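Local coordinates for SusD homolog (Bacteroides thetaiotaomicron, PDB 4MRU), which probably captures mucin O-glycans at the bacterial cell surface, as a SusD-like outer-membrane lipoprotein with a largely helical, TPR-like fold, at residues I421-F424 and E429-S432; S312-T317 and L423-I428; A147-Q152 and N466-Q471; K80-D85 and D123-I128; D273-K278 and E369-S374. All blocks are in the same frame, centred on the assembly; numbering follows the deposited sequence.

Contact 1 (I421-F424 and E429-S432); sequences IALF and ESWS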
# COMPACT_ATOMS: atom_id res chain seq x y z
N ILE A 421 -5.42 8.95 3.58
CA ILE A 421 -6.34 9.58 2.66
C ILE A 421 -5.64 9.83 1.28
O ILE A 421 -6.19 9.52 0.21
CB ILE A 421 -6.87 10.90 3.22
CG1 ILE A 421 -7.76 10.63 4.45
CG2 ILE A 421 -7.62 11.65 2.12
CD1 ILE A 421 -8.20 11.90 5.16
N ALA A 422 -4.44 10.40 1.32
CA ALA A 422 -3.69 10.69 0.10
C ALA A 422 -3.24 9.46 -0.71
O ALA A 422 -3.01 9.53 -1.90
CB ALA A 422 -2.48 11.55 0.43
N LEU A 423 -3.10 8.34 -0.03
CA LEU A 423 -2.68 7.09 -0.65
C LEU A 423 -3.78 6.34 -1.41
O LEU A 423 -3.51 5.42 -2.16
CB LEU A 423 -2.13 6.15 0.46
CG LEU A 423 -0.66 6.26 0.78
CD1 LEU A 423 -0.37 5.54 2.11
CD2 LEU A 423 0.21 5.70 -0.35
N PHE A 424 -5.04 6.68 -1.13
CA PHE A 424 -6.16 5.91 -1.68
C PHE A 424 -5.95 5.80 -3.18
O PHE A 424 -5.69 6.80 -3.80
CB PHE A 424 -7.45 6.62 -1.32
CG PHE A 424 -8.68 6.00 -1.91
CD1 PHE A 424 -9.32 4.93 -1.27
CD2 PHE A 424 -9.25 6.50 -3.05
CE1 PHE A 424 -10.48 4.38 -1.79
CE2 PHE A 424 -10.42 5.92 -3.60
CZ PHE A 424 -11.02 4.87 -2.95
N GLU A 429 -0.03 -0.57 0.88
CA GLU A 429 0.82 0.37 1.62
C GLU A 429 0.14 0.92 2.87
O GLU A 429 0.78 1.00 3.92
CB GLU A 429 1.25 1.53 0.74
CG GLU A 429 2.11 2.58 1.46
CD GLU A 429 3.45 2.02 1.96
OE1 GLU A 429 3.89 0.93 1.56
OE2 GLU A 429 4.06 2.67 2.82
N SER A 430 -1.14 1.29 2.77
CA SER A 430 -1.90 1.80 3.91
C SER A 430 -2.08 0.74 4.99
O SER A 430 -2.03 1.01 6.18
CB SER A 430 -3.25 2.32 3.43
OG SER A 430 -3.09 3.56 2.78
N TRP A 431 -2.24 -0.51 4.57
CA TRP A 431 -2.32 -1.60 5.55
C TRP A 431 -1.00 -1.73 6.32
O TRP A 431 -1.02 -1.89 7.55
CB TRP A 431 -2.71 -2.89 4.85
CG TRP A 431 -2.76 -4.10 5.75
CD1 TRP A 431 -3.13 -4.13 7.04
CD2 TRP A 431 -2.46 -5.45 5.37
NE1 TRP A 431 -3.07 -5.42 7.53
CE2 TRP A 431 -2.67 -6.25 6.53
CE3 TRP A 431 -2.04 -6.06 4.19
CZ2 TRP A 431 -2.48 -7.63 6.53
CZ3 TRP A 431 -1.83 -7.44 4.19
CH2 TRP A 431 -2.07 -8.21 5.36
N SER A 432 0.12 -1.67 5.60
CA SER A 432 1.42 -1.81 6.25
C SER A 432 1.61 -0.68 7.20
O SER A 432 2.07 -0.88 8.31
CB SER A 432 2.54 -1.87 5.20
OG SER A 432 2.39 -3.04 4.44

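Contact 2 (S312-T317 and L423-I428); sequences SNRLMT and LFPNGI. With EDO (1,2-ethanediol), chain F.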
# COMPACT_ATOMS: atom_id res chain seq x y z
N SER A 312 -21.23 4.19 -2.03
CA SER A 312 -20.37 4.83 -3.02
C SER A 312 -19.41 3.81 -3.64
O SER A 312 -18.95 2.90 -2.96
CB SER A 312 -19.57 5.95 -2.35
OG SER A 312 -20.39 7.01 -1.96
N ASN A 313 -19.08 4.04 -4.90
CA ASN A 313 -17.97 3.40 -5.59
C ASN A 313 -16.76 4.31 -5.57
O ASN A 313 -16.88 5.49 -5.31
CB ASN A 313 -18.36 3.14 -7.05
CG ASN A 313 -17.45 2.16 -7.76
OD1 ASN A 313 -16.50 1.62 -7.21
ND2 ASN A 313 -17.73 1.96 -9.02
N ARG A 314 -15.58 3.77 -5.83
CA ARG A 314 -14.52 4.65 -6.23
C ARG A 314 -14.85 5.25 -7.59
O ARG A 314 -15.58 4.67 -8.35
CB ARG A 314 -13.15 3.95 -6.21
CG ARG A 314 -12.93 2.84 -7.17
CD ARG A 314 -11.51 2.26 -6.96
NE ARG A 314 -10.49 3.10 -7.60
CZ ARG A 314 -9.32 2.64 -8.07
NH1 ARG A 314 -8.97 1.37 -7.93
NH2 ARG A 314 -8.51 3.46 -8.68
N LEU A 315 -14.27 6.43 -7.86
CA LEU A 315 -14.42 7.14 -9.13
C LEU A 315 -13.20 6.82 -9.98
O LEU A 315 -12.10 7.24 -9.66
CB LEU A 315 -14.53 8.63 -8.89
CG LEU A 315 -14.68 9.50 -10.15
CD1 LEU A 315 -15.99 9.16 -10.86
CD2 LEU A 315 -14.60 10.98 -9.80
N MSE A 316 -13.38 6.01 -11.01
CA MSE A 316 -12.30 5.68 -11.90
C MSE A 316 -12.81 5.35 -13.27
O MSE A 316 -14.03 5.11 -13.47
CB MSE A 316 -11.58 4.45 -11.33
CG MSE A 316 -12.40 3.17 -11.49
SE MSE A 316 -11.35 1.72 -10.65
CE MSE A 316 -9.71 1.95 -11.68
N THR A 317 -11.89 5.35 -14.23
CA THR A 317 -12.20 5.00 -15.62
C THR A 317 -11.21 3.97 -16.09
O THR A 317 -10.13 3.83 -15.49
CB THR A 317 -12.13 6.21 -16.59
OG1 THR A 317 -10.76 6.49 -16.95
CG2 THR A 317 -12.80 7.48 -15.98
N LEU A 423 -3.10 8.34 -0.03
CA LEU A 423 -2.68 7.09 -0.65
C LEU A 423 -3.78 6.34 -1.41
O LEU A 423 -3.51 5.42 -2.16
CB LEU A 423 -2.13 6.15 0.46
CG LEU A 423 -0.66 6.26 0.78
CD1 LEU A 423 -0.37 5.54 2.11
CD2 LEU A 423 0.21 5.70 -0.35
N PHE A 424 -5.04 6.68 -1.13
CA PHE A 424 -6.16 5.91 -1.68
C PHE A 424 -5.95 5.80 -3.18
O PHE A 424 -5.69 6.80 -3.80
CB PHE A 424 -7.45 6.62 -1.32
CG PHE A 424 -8.68 6.00 -1.91
CD1 PHE A 424 -9.32 4.93 -1.27
CD2 PHE A 424 -9.25 6.50 -3.05
CE1 PHE A 424 -10.48 4.38 -1.79
CE2 PHE A 424 -10.42 5.92 -3.60
CZ PHE A 424 -11.02 4.87 -2.95
N PRO A 425 -6.12 4.61 -3.79
CA PRO A 425 -6.56 3.28 -3.28
C PRO A 425 -5.43 2.25 -3.07
O PRO A 425 -5.64 1.04 -3.27
CB PRO A 425 -7.48 2.81 -4.42
CG PRO A 425 -6.70 3.28 -5.66
CD PRO A 425 -6.07 4.62 -5.26
N ASN A 426 -4.25 2.71 -2.66
CA ASN A 426 -3.08 1.85 -2.42
C ASN A 426 -3.19 1.15 -1.02
O ASN A 426 -2.55 1.55 -0.03
CB ASN A 426 -1.82 2.70 -2.51
CG ASN A 426 -0.53 1.88 -2.55
OD1 ASN A 426 -0.49 0.69 -2.24
ND2 ASN A 426 0.53 2.54 -2.93
N GLY A 427 -4.01 0.11 -0.96
CA GLY A 427 -4.39 -0.52 0.30
C GLY A 427 -3.26 -1.29 0.93
O GLY A 427 -3.18 -1.39 2.15
N ILE A 428 -2.37 -1.86 0.11
CA ILE A 428 -1.29 -2.67 0.68
C ILE A 428 -0.37 -1.71 1.46
O ILE A 428 -0.02 -1.96 2.62
CB ILE A 428 -0.51 -3.50 -0.34
CG1 ILE A 428 -1.41 -4.57 -0.99
CG2 ILE A 428 0.70 -4.18 0.32
CD1 ILE A 428 -1.98 -5.65 -0.06
C1 EDO F . 4.78 0.56 -4.90
O1 EDO F . 4.52 -0.29 -3.77
C2 EDO F . 3.43 1.05 -5.28
O2 EDO F . 3.02 1.80 -4.15

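Contact 3 (A147-Q152 and N466-Q471); sequences AAYDSQ and NEEYTQ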
# COMPACT_ATOMS: atom_id res chain seq x y z
N ALA A 147 11.37 -22.82 -3.56
CA ALA A 147 12.63 -22.27 -3.01
C ALA A 147 12.62 -21.94 -1.50
O ALA A 147 11.57 -21.82 -0.87
CB ALA A 147 13.00 -21.01 -3.78
N ALA A 148 13.82 -21.78 -0.94
CA ALA A 148 14.01 -21.43 0.45
C ALA A 148 13.61 -20.01 0.68
O ALA A 148 13.79 -19.15 -0.20
CB ALA A 148 15.48 -21.62 0.85
N TYR A 149 13.13 -19.74 1.89
CA TYR A 149 12.68 -18.39 2.26
C TYR A 149 13.74 -17.60 2.99
O TYR A 149 14.48 -18.15 3.76
CB TYR A 149 11.48 -18.47 3.20
CG TYR A 149 10.18 -18.98 2.66
CD1 TYR A 149 10.08 -20.16 1.97
CD2 TYR A 149 8.98 -18.28 2.94
CE1 TYR A 149 8.87 -20.62 1.51
CE2 TYR A 149 7.78 -18.76 2.52
CZ TYR A 149 7.73 -19.92 1.79
OH TYR A 149 6.52 -20.44 1.37
N ASP A 150 13.83 -16.30 2.74
CA ASP A 150 14.66 -15.41 3.55
C ASP A 150 13.83 -14.82 4.68
O ASP A 150 12.64 -14.53 4.52
CB ASP A 150 15.19 -14.24 2.76
CG ASP A 150 16.14 -14.62 1.60
OD1 ASP A 150 16.62 -15.76 1.52
OD2 ASP A 150 16.38 -13.71 0.76
N SER A 151 14.49 -14.53 5.80
CA SER A 151 13.85 -13.73 6.83
C SER A 151 13.46 -12.35 6.29
O SER A 151 14.09 -11.83 5.37
CB SER A 151 14.76 -13.60 8.05
OG SER A 151 15.84 -12.72 7.84
N GLN A 152 12.41 -11.75 6.86
CA GLN A 152 12.04 -10.42 6.40
C GLN A 152 13.21 -9.45 6.59
O GLN A 152 13.47 -8.61 5.71
CB GLN A 152 10.82 -9.89 7.12
CG GLN A 152 10.38 -8.52 6.66
CD GLN A 152 9.09 -8.04 7.32
OE1 GLN A 152 9.09 -7.67 8.48
NE2 GLN A 152 7.99 -8.05 6.56
N ASN A 466 -1.73 -22.75 0.42
CA ASN A 466 -1.69 -24.17 0.64
C ASN A 466 -0.69 -24.90 -0.29
O ASN A 466 -0.19 -25.96 0.06
CB ASN A 466 -3.07 -24.81 0.48
CG ASN A 466 -3.14 -26.19 1.13
OD1 ASN A 466 -3.01 -26.33 2.34
ND2 ASN A 466 -3.36 -27.20 0.33
N GLU A 467 -0.46 -24.35 -1.47
CA GLU A 467 0.55 -24.86 -2.40
C GLU A 467 1.92 -24.97 -1.71
O GLU A 467 2.65 -25.94 -1.89
CB GLU A 467 0.65 -23.96 -3.63
CG GLU A 467 -0.57 -24.02 -4.55
CD GLU A 467 -1.84 -23.28 -4.06
OE1 GLU A 467 -1.85 -22.63 -2.99
OE2 GLU A 467 -2.87 -23.34 -4.76
N GLU A 468 2.26 -23.99 -0.89
CA GLU A 468 3.52 -24.06 -0.20
C GLU A 468 3.56 -25.23 0.76
O GLU A 468 4.60 -25.93 0.86
CB GLU A 468 3.79 -22.75 0.51
CG GLU A 468 4.14 -21.64 -0.47
CD GLU A 468 5.42 -21.89 -1.24
OE1 GLU A 468 6.53 -21.88 -0.61
OE2 GLU A 468 5.33 -22.08 -2.48
N TYR A 469 2.43 -25.51 1.38
CA TYR A 469 2.36 -26.64 2.32
C TYR A 469 2.50 -27.95 1.56
O TYR A 469 3.14 -28.88 2.03
CB TYR A 469 1.04 -26.62 3.13
CG TYR A 469 1.02 -25.64 4.28
CD1 TYR A 469 0.72 -24.29 4.06
CD2 TYR A 469 1.27 -26.04 5.57
CE1 TYR A 469 0.70 -23.38 5.11
CE2 TYR A 469 1.23 -25.13 6.63
CZ TYR A 469 0.98 -23.80 6.39
OH TYR A 469 0.93 -22.86 7.42
N THR A 470 1.89 -28.04 0.39
CA THR A 470 1.83 -29.34 -0.31
C THR A 470 3.08 -29.59 -1.14
O THR A 470 3.53 -30.71 -1.21
CB THR A 470 0.56 -29.49 -1.20
OG1 THR A 470 0.56 -28.48 -2.20
CG2 THR A 470 -0.70 -29.36 -0.38
N GLN A 471 3.61 -28.55 -1.77
CA GLN A 471 4.66 -28.67 -2.76
C GLN A 471 6.00 -28.21 -2.28
O GLN A 471 6.98 -28.49 -2.94
CB GLN A 471 4.41 -27.78 -3.99
CG GLN A 471 3.00 -27.68 -4.55
CD GLN A 471 2.61 -28.82 -5.41
OE1 GLN A 471 2.76 -28.77 -6.63
NE2 GLN A 471 2.09 -29.86 -4.79

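Contact 4 (K80-D85 and D123-I128); sequences KAPFTD and DIYGPI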
# COMPACT_ATOMS: atom_id res chain seq x y z
N LYS A 80 -3.69 -17.91 -2.94
CA LYS A 80 -2.67 -18.18 -3.92
C LYS A 80 -2.10 -16.94 -4.59
O LYS A 80 -0.88 -16.83 -4.74
CB LYS A 80 -3.25 -19.10 -5.03
CG LYS A 80 -2.17 -19.67 -5.92
CD LYS A 80 -2.73 -20.62 -6.97
CE LYS A 80 -1.62 -21.26 -7.81
NZ LYS A 80 -1.59 -20.64 -9.16
N ALA A 81 -2.95 -16.01 -5.01
CA ALA A 81 -2.51 -14.98 -5.97
C ALA A 81 -1.48 -13.98 -5.44
O ALA A 81 -0.50 -13.71 -6.11
CB ALA A 81 -3.70 -14.23 -6.54
N PRO A 82 -1.66 -13.45 -4.21
CA PRO A 82 -0.65 -12.46 -3.75
C PRO A 82 0.77 -13.00 -3.46
O PRO A 82 1.68 -12.21 -3.20
CB PRO A 82 -1.27 -11.90 -2.46
CG PRO A 82 -2.73 -12.28 -2.54
CD PRO A 82 -2.73 -13.62 -3.21
N PHE A 83 0.94 -14.31 -3.42
CA PHE A 83 2.23 -14.96 -3.11
C PHE A 83 2.68 -15.71 -4.32
O PHE A 83 3.65 -15.33 -4.99
CB PHE A 83 2.11 -15.90 -1.89
CG PHE A 83 3.41 -16.57 -1.48
CD1 PHE A 83 3.79 -17.75 -2.06
CD2 PHE A 83 4.21 -16.01 -0.52
CE1 PHE A 83 4.97 -18.37 -1.70
CE2 PHE A 83 5.40 -16.61 -0.16
CZ PHE A 83 5.78 -17.79 -0.74
N THR A 84 1.94 -16.77 -4.65
CA THR A 84 2.37 -17.68 -5.70
C THR A 84 2.35 -17.01 -7.09
O THR A 84 3.29 -17.15 -7.85
CB THR A 84 1.51 -18.94 -5.74
OG1 THR A 84 1.56 -19.61 -4.46
CG2 THR A 84 2.00 -19.91 -6.85
N ASP A 85 1.27 -16.31 -7.44
CA ASP A 85 1.21 -15.66 -8.76
C ASP A 85 2.20 -14.50 -8.93
O ASP A 85 2.85 -14.38 -9.98
CB ASP A 85 -0.22 -15.19 -9.07
CG ASP A 85 -1.19 -16.35 -9.19
OD1 ASP A 85 -0.75 -17.51 -9.25
OD2 ASP A 85 -2.42 -16.11 -9.18
N ASP A 123 6.14 -7.47 2.93
CA ASP A 123 5.32 -6.73 3.90
C ASP A 123 4.01 -7.45 4.22
O ASP A 123 3.52 -7.36 5.36
CB ASP A 123 5.01 -5.31 3.44
CG ASP A 123 6.20 -4.36 3.61
OD1 ASP A 123 7.23 -4.78 4.20
OD2 ASP A 123 6.10 -3.23 3.12
N ILE A 124 3.46 -8.17 3.25
CA ILE A 124 2.25 -8.97 3.48
C ILE A 124 2.50 -10.24 4.32
O ILE A 124 1.65 -10.60 5.16
CB ILE A 124 1.60 -9.34 2.14
CG1 ILE A 124 1.12 -8.07 1.44
CG2 ILE A 124 0.45 -10.31 2.32
CD1 ILE A 124 0.90 -8.28 -0.04
N TYR A 125 3.63 -10.92 4.11
CA TYR A 125 3.85 -12.29 4.66
C TYR A 125 4.91 -12.38 5.72
O TYR A 125 4.83 -13.26 6.57
CB TYR A 125 4.24 -13.25 3.54
CG TYR A 125 3.11 -13.47 2.57
CD1 TYR A 125 2.10 -14.38 2.83
CD2 TYR A 125 3.04 -12.76 1.40
CE1 TYR A 125 1.02 -14.54 1.99
CE2 TYR A 125 1.98 -12.95 0.53
CZ TYR A 125 0.98 -13.84 0.82
OH TYR A 125 -0.05 -14.02 -0.08
N GLY A 126 5.90 -11.50 5.65
CA GLY A 126 7.10 -11.67 6.46
C GLY A 126 8.18 -12.35 5.63
O GLY A 126 8.54 -11.88 4.52
N PRO A 127 8.65 -13.51 6.09
CA PRO A 127 9.64 -14.29 5.28
C PRO A 127 9.05 -14.72 3.98
O PRO A 127 7.86 -15.12 3.94
CB PRO A 127 9.93 -15.52 6.13
CG PRO A 127 9.58 -15.08 7.51
CD PRO A 127 8.40 -14.18 7.37
N ILE A 128 9.84 -14.55 2.92
CA ILE A 128 9.52 -14.91 1.57
C ILE A 128 10.78 -15.41 0.86
O ILE A 128 11.89 -15.01 1.21
CB ILE A 128 8.97 -13.73 0.71
CG1 ILE A 128 9.94 -12.55 0.67
CG2 ILE A 128 7.63 -13.22 1.22
CD1 ILE A 128 9.67 -11.64 -0.52

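Contact 5 (D273-K278 and E369-S374); sequences DPRRDK and EDYLNS. With MG (magnesium ion), chain C.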
# COMPACT_ATOMS: atom_id res chain seq x y z
N ASP A 273 -14.07 16.79 3.39
CA ASP A 273 -12.85 16.82 2.59
C ASP A 273 -13.21 17.15 1.14
O ASP A 273 -13.97 16.39 0.49
CB ASP A 273 -12.16 15.46 2.73
CG ASP A 273 -10.75 15.44 2.22
OD1 ASP A 273 -10.48 15.96 1.15
OD2 ASP A 273 -9.92 14.83 2.93
N PRO A 274 -12.67 18.26 0.59
CA PRO A 274 -12.95 18.55 -0.82
C PRO A 274 -12.49 17.48 -1.83
O PRO A 274 -12.92 17.52 -2.97
CB PRO A 274 -12.19 19.87 -1.07
CG PRO A 274 -12.03 20.48 0.29
CD PRO A 274 -11.84 19.31 1.22
N ARG A 275 -11.67 16.50 -1.45
CA ARG A 275 -11.24 15.46 -2.39
C ARG A 275 -12.30 14.39 -2.67
O ARG A 275 -12.09 13.50 -3.53
CB ARG A 275 -9.97 14.76 -1.87
CG ARG A 275 -8.76 15.66 -1.93
CD ARG A 275 -7.58 15.07 -1.16
NE ARG A 275 -7.79 15.18 0.28
CZ ARG A 275 -6.85 14.96 1.20
NH1 ARG A 275 -5.62 14.62 0.85
NH2 ARG A 275 -7.13 15.10 2.48
N ARG A 276 -13.38 14.39 -1.89
CA ARG A 276 -14.38 13.33 -1.99
C ARG A 276 -14.92 13.21 -3.41
O ARG A 276 -15.08 12.11 -3.88
CB ARG A 276 -15.52 13.56 -1.00
CG ARG A 276 -15.14 13.17 0.42
CD ARG A 276 -16.22 13.57 1.42
NE ARG A 276 -16.44 15.00 1.40
CZ ARG A 276 -17.52 15.61 1.89
NH1 ARG A 276 -18.49 14.92 2.48
NH2 ARG A 276 -17.61 16.94 1.80
N ASP A 277 -15.16 14.32 -4.09
CA ASP A 277 -15.77 14.23 -5.42
C ASP A 277 -14.77 13.79 -6.48
O ASP A 277 -15.16 13.51 -7.59
CB ASP A 277 -16.51 15.52 -5.83
CG ASP A 277 -15.59 16.62 -6.31
OD1 ASP A 277 -14.44 16.70 -5.84
OD2 ASP A 277 -16.03 17.40 -7.19
N LYS A 278 -13.50 13.73 -6.11
CA LYS A 278 -12.47 13.15 -6.98
C LYS A 278 -12.20 11.68 -6.64
O LYS A 278 -11.70 10.94 -7.46
CB LYS A 278 -11.17 13.93 -6.83
CG LYS A 278 -11.33 15.46 -7.10
CD LYS A 278 -11.61 15.71 -8.54
CE LYS A 278 -11.60 17.21 -8.87
NZ LYS A 278 -12.42 17.98 -7.91
N GLU A 369 -5.70 25.07 2.19
CA GLU A 369 -5.22 25.92 3.28
C GLU A 369 -6.27 26.01 4.38
O GLU A 369 -5.90 25.88 5.52
CB GLU A 369 -4.82 27.32 2.77
CG GLU A 369 -3.57 27.31 1.86
CD GLU A 369 -2.22 27.32 2.58
OE1 GLU A 369 -2.16 27.00 3.79
OE2 GLU A 369 -1.18 27.64 1.92
N ASP A 370 -7.55 26.22 4.05
CA ASP A 370 -8.61 26.18 5.08
C ASP A 370 -8.77 24.78 5.74
O ASP A 370 -8.97 24.67 6.92
CB ASP A 370 -9.96 26.61 4.52
CG ASP A 370 -10.07 28.11 4.34
OD1 ASP A 370 -9.29 28.84 4.98
OD2 ASP A 370 -10.94 28.55 3.56
N TYR A 371 -8.70 23.72 4.94
CA TYR A 371 -8.80 22.33 5.41
C TYR A 371 -7.73 22.04 6.47
O TYR A 371 -7.98 21.43 7.49
CB TYR A 371 -8.66 21.38 4.21
CG TYR A 371 -8.64 19.89 4.52
CD1 TYR A 371 -9.83 19.16 4.58
CD2 TYR A 371 -7.46 19.21 4.69
CE1 TYR A 371 -9.86 17.82 4.83
CE2 TYR A 371 -7.46 17.81 4.93
CZ TYR A 371 -8.65 17.13 4.97
OH TYR A 371 -8.65 15.77 5.21
N LEU A 372 -6.55 22.59 6.26
CA LEU A 372 -5.43 22.40 7.19
C LEU A 372 -5.65 23.02 8.57
O LEU A 372 -4.94 22.67 9.50
CB LEU A 372 -4.14 22.97 6.57
CG LEU A 372 -3.42 22.08 5.56
CD1 LEU A 372 -2.33 22.87 4.90
CD2 LEU A 372 -2.88 20.87 6.26
N ASN A 373 -6.63 23.89 8.72
CA ASN A 373 -6.99 24.39 10.03
C ASN A 373 -8.23 23.78 10.61
O ASN A 373 -8.79 24.29 11.59
CB ASN A 373 -7.17 25.90 9.93
CG ASN A 373 -5.85 26.60 9.69
OD1 ASN A 373 -4.85 26.29 10.30
ND2 ASN A 373 -5.86 27.54 8.75
N SER A 374 -8.71 22.69 10.00
CA SER A 374 -9.94 22.07 10.44
C SER A 374 -9.76 21.43 11.80
O SER A 374 -8.73 20.78 12.08
CB SER A 374 -10.41 21.01 9.43
OG SER A 374 -11.50 20.27 9.95
MG MG C . -2.76 26.79 10.50
O HOH W 1 -3.14 28.59 9.46
O HOH W 2 -3.25 27.65 12.43
O HOH W 3 -2.32 24.95 11.39
O HOH W 4 -0.71 27.36 10.68
O HOH W 5 -2.36 25.85 8.66

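Contact 1 (I421-F424 and E429-S432)
L423 lays its side chain over the hydroxyl of S430, and this is where the contact is tightest. L423 CD1 stands 3.4 Å from S430 OG, and L423 CB lies 3.6 Å from the same oxygen, so two carbons of the leucine side chain touch the hydroxyl. These are van der Waals touches: the polar need of S430 OG is met instead by Y57 OH, with which it hydrogen bonds. The torsion of S430 (chi1 -75°) sets OG anti to the carbonyl carbon and brings it to the side facing the leucine. Helices 408-423 and 427-437 are joined here by a very short linker, and the contact packs the end of the first against the start of the second, near the centre of this mainly helical, TPR-like chain. Toward E429 the packing is looser. There L423 CD1 is 3.9 Å from E429 CG and L423 CD2 4.1 Å from it, the two side chains crossing obliquely. L423 is partly exposed, whereas S430 and E429 are buried. The carboxylate of E429 takes no part in the leucine contact; a bend at chi2 carries it onward to a salt bridge with R209, and an ethanediol molecule lies about 5 Å from this side chain.

Contact 2 (S312-T317 and L423-I428)
The CA atoms of R314 and P425 are the nearest pair across the two segments, 8.6 Å apart, so side chains bridge the gap. Segment 312-317 is an extended loop, while 423-428 turns sharply: the peptide bond between F424 and P425 is cis, and N426 centres an inverse gamma turn, with a weak hydrogen bond from G427 N to P425 O. R314 reaches across on a chain that bends at chi3 and presents the flat of its guanidinium to the proline. P425 CG sits 3.4 Å above one face, toward the rim, and the selenium of selenomethionine M316 covers the centre of the opposite face at 3.3 Å. The guanidinium is thus sandwiched, and R314 also makes a cation-pi contact with F252. Nearer the backbone, R314 CB meets the ring edge of F424 at CZ, 4.0 Å away. P425 CB in turn lies over the centre of a face of that phenylalanine ring, the stacking familiar from cis aromatic-proline pairs. Beyond the turn, N426 ND2 donates to O2 of an ethanediol at 2.9 Å, while OD1 of the same residue caps a backbone N in the first turn of helix 427-437. The arrangement is that of a cis-proline turn leading into an asparagine N-cap.

Contact 3 (A147-Q152 and N466-Q471)
The ring of Y149 meets E468 at its hydroxyl-bearing edge, where OE1 of the glutamate lies near the ring plane, 3.4 Å from Y149 CE1. Ring and carboxylate planes are turned 49° against each other, and the two side chains arrive from opposite directions. Y464 pairs with the same tyrosine ring edge-to-face, and A479 of helix 473-486 also touches Y149. Between the segments the central bond runs from Y149 OH to E468 OE1. At 2.4 Å it is very short, and so its exact length is doubtful. The glutamate curls round the hydroxyl: with chi2 at -63° the chain bends, which brings E468 CG as well as CD close to Y149 OH, at distances that share the same uncertainty. OE1 accepts a second hydrogen bond, from N472 ND2, and that amide nitrogen also reaches A147 O, so N472 links both sides of the contact. A phenylalanine in place of Y149 would keep the ring but would probably leave E468 OE1 without one of its two donors and the carboxylate freer to turn. In the fold, the bond pins the loop ahead of helix 152-173 to the short helix 466-471, far from the magnesium site. If the short contact is real, two donors converging on one oxygen of a buried glutamate would probably help to stabilise its negative charge.

Contact 4 (K80-D85 and D123-I128)
F83 and Y125 are turned toward each other by different first torsions: CG of F83 lies anti to its own backbone N (chi1 -178°), while in Y125 CG is anti to the carbonyl carbon (chi1 -66°). The result is a T-shaped pair, the edge of F83 directed at the face of Y125, with centroids 5.2 Å apart and planes at 78°. F83 CD2 stands 3.8 Å above the tyrosine ring, over its centre; I124 CG2 covers the opposite face, offset toward the rim. The phenol end slides in beside the backbone of the other helix, where Y125 OH rests 3.4 Å from P82 CB and equally close to F83 CB. Helices 81-100 and 104-125 follow each other as an antiparallel hairpin, the architecture of TPR-like folds, and the contact joins the start of the first to the end of the second. P82 and F83 lie within a wider pi-type turn, and the buried P82 O, found near the edge of the Y125 ring, has no hydrogen-bond partner in the model. An alanine instead of Y125 would remove the face on which F83 rests and is likely to open a gap between the helix ends, with the phenylalanine ring freer to turn. F83 CE2 also touches I128 CG2 at 4.3 Å. Between Y125 and I128 the chain leaves the helix through G126, whose positive phi would press any CB against the preceding carbonyl oxygen.

Contact 5 (D273-K278 and E369-S374)
Y371 reaches from helix 368-371 into the turn D273-R276. At CB the side chain sets out with CG anti to the backbone N (chi1 176°), which aims the ring at the turn. On one flank CD1 touches P274 CD at 3.9 Å; further along, CE1 lies 3.6 Å from D273 CG, while CE2 on the other flank is 3.7 Å from R275 NH2. At the tip, Y371 OH stands 2.8 Å from D273 OD2 and accepts a weak hydrogen bond from R275 NH2, which comes to it in the plane of a guanidinium turned 84° from the ring. Q418 NE2 also hydrogen bonds to this hydroxyl. R275 grips the D273 carboxylate side-on, its NE donating almost straight (178°) to the syn lone pair of OD1 and NH2 to OD2; R275 N adds a capping bond to OD1. Past the tyrosine the chain makes a type I turn, and N373 OD1 binds a magnesium ion at 2.1 Å, five waters completing the six ligands. Around the contact, helix 348-363 supplies F360 against P274, R275 and Y371, helix 408-423 brings I421 against D273, R275 and Y371, and M268 of helix 262-270 packs on D273 and R275.

How the contacts relate
From the N terminus, contact 4 is the first to close, pairing the start of helix 81-100 with the end of helix 104-125. Contact 3 opens soon after, at 147-152, and closes only at 466-471, so its long span encloses contacts 5, 2 and 1. It also abuts contact 4, where D150 N probably bonds to I128 O. Within that span, contacts 5 and 2 cross: 312-317 falls between the segments of contact 5, and L315 packs on D277 and K278. Contact 1 begins where contact 2 ends, the two sharing L423 and F424. I421 then carries packing out to contact 5, while I428, W431 and S432 lean on helix 104-125 of contact 4.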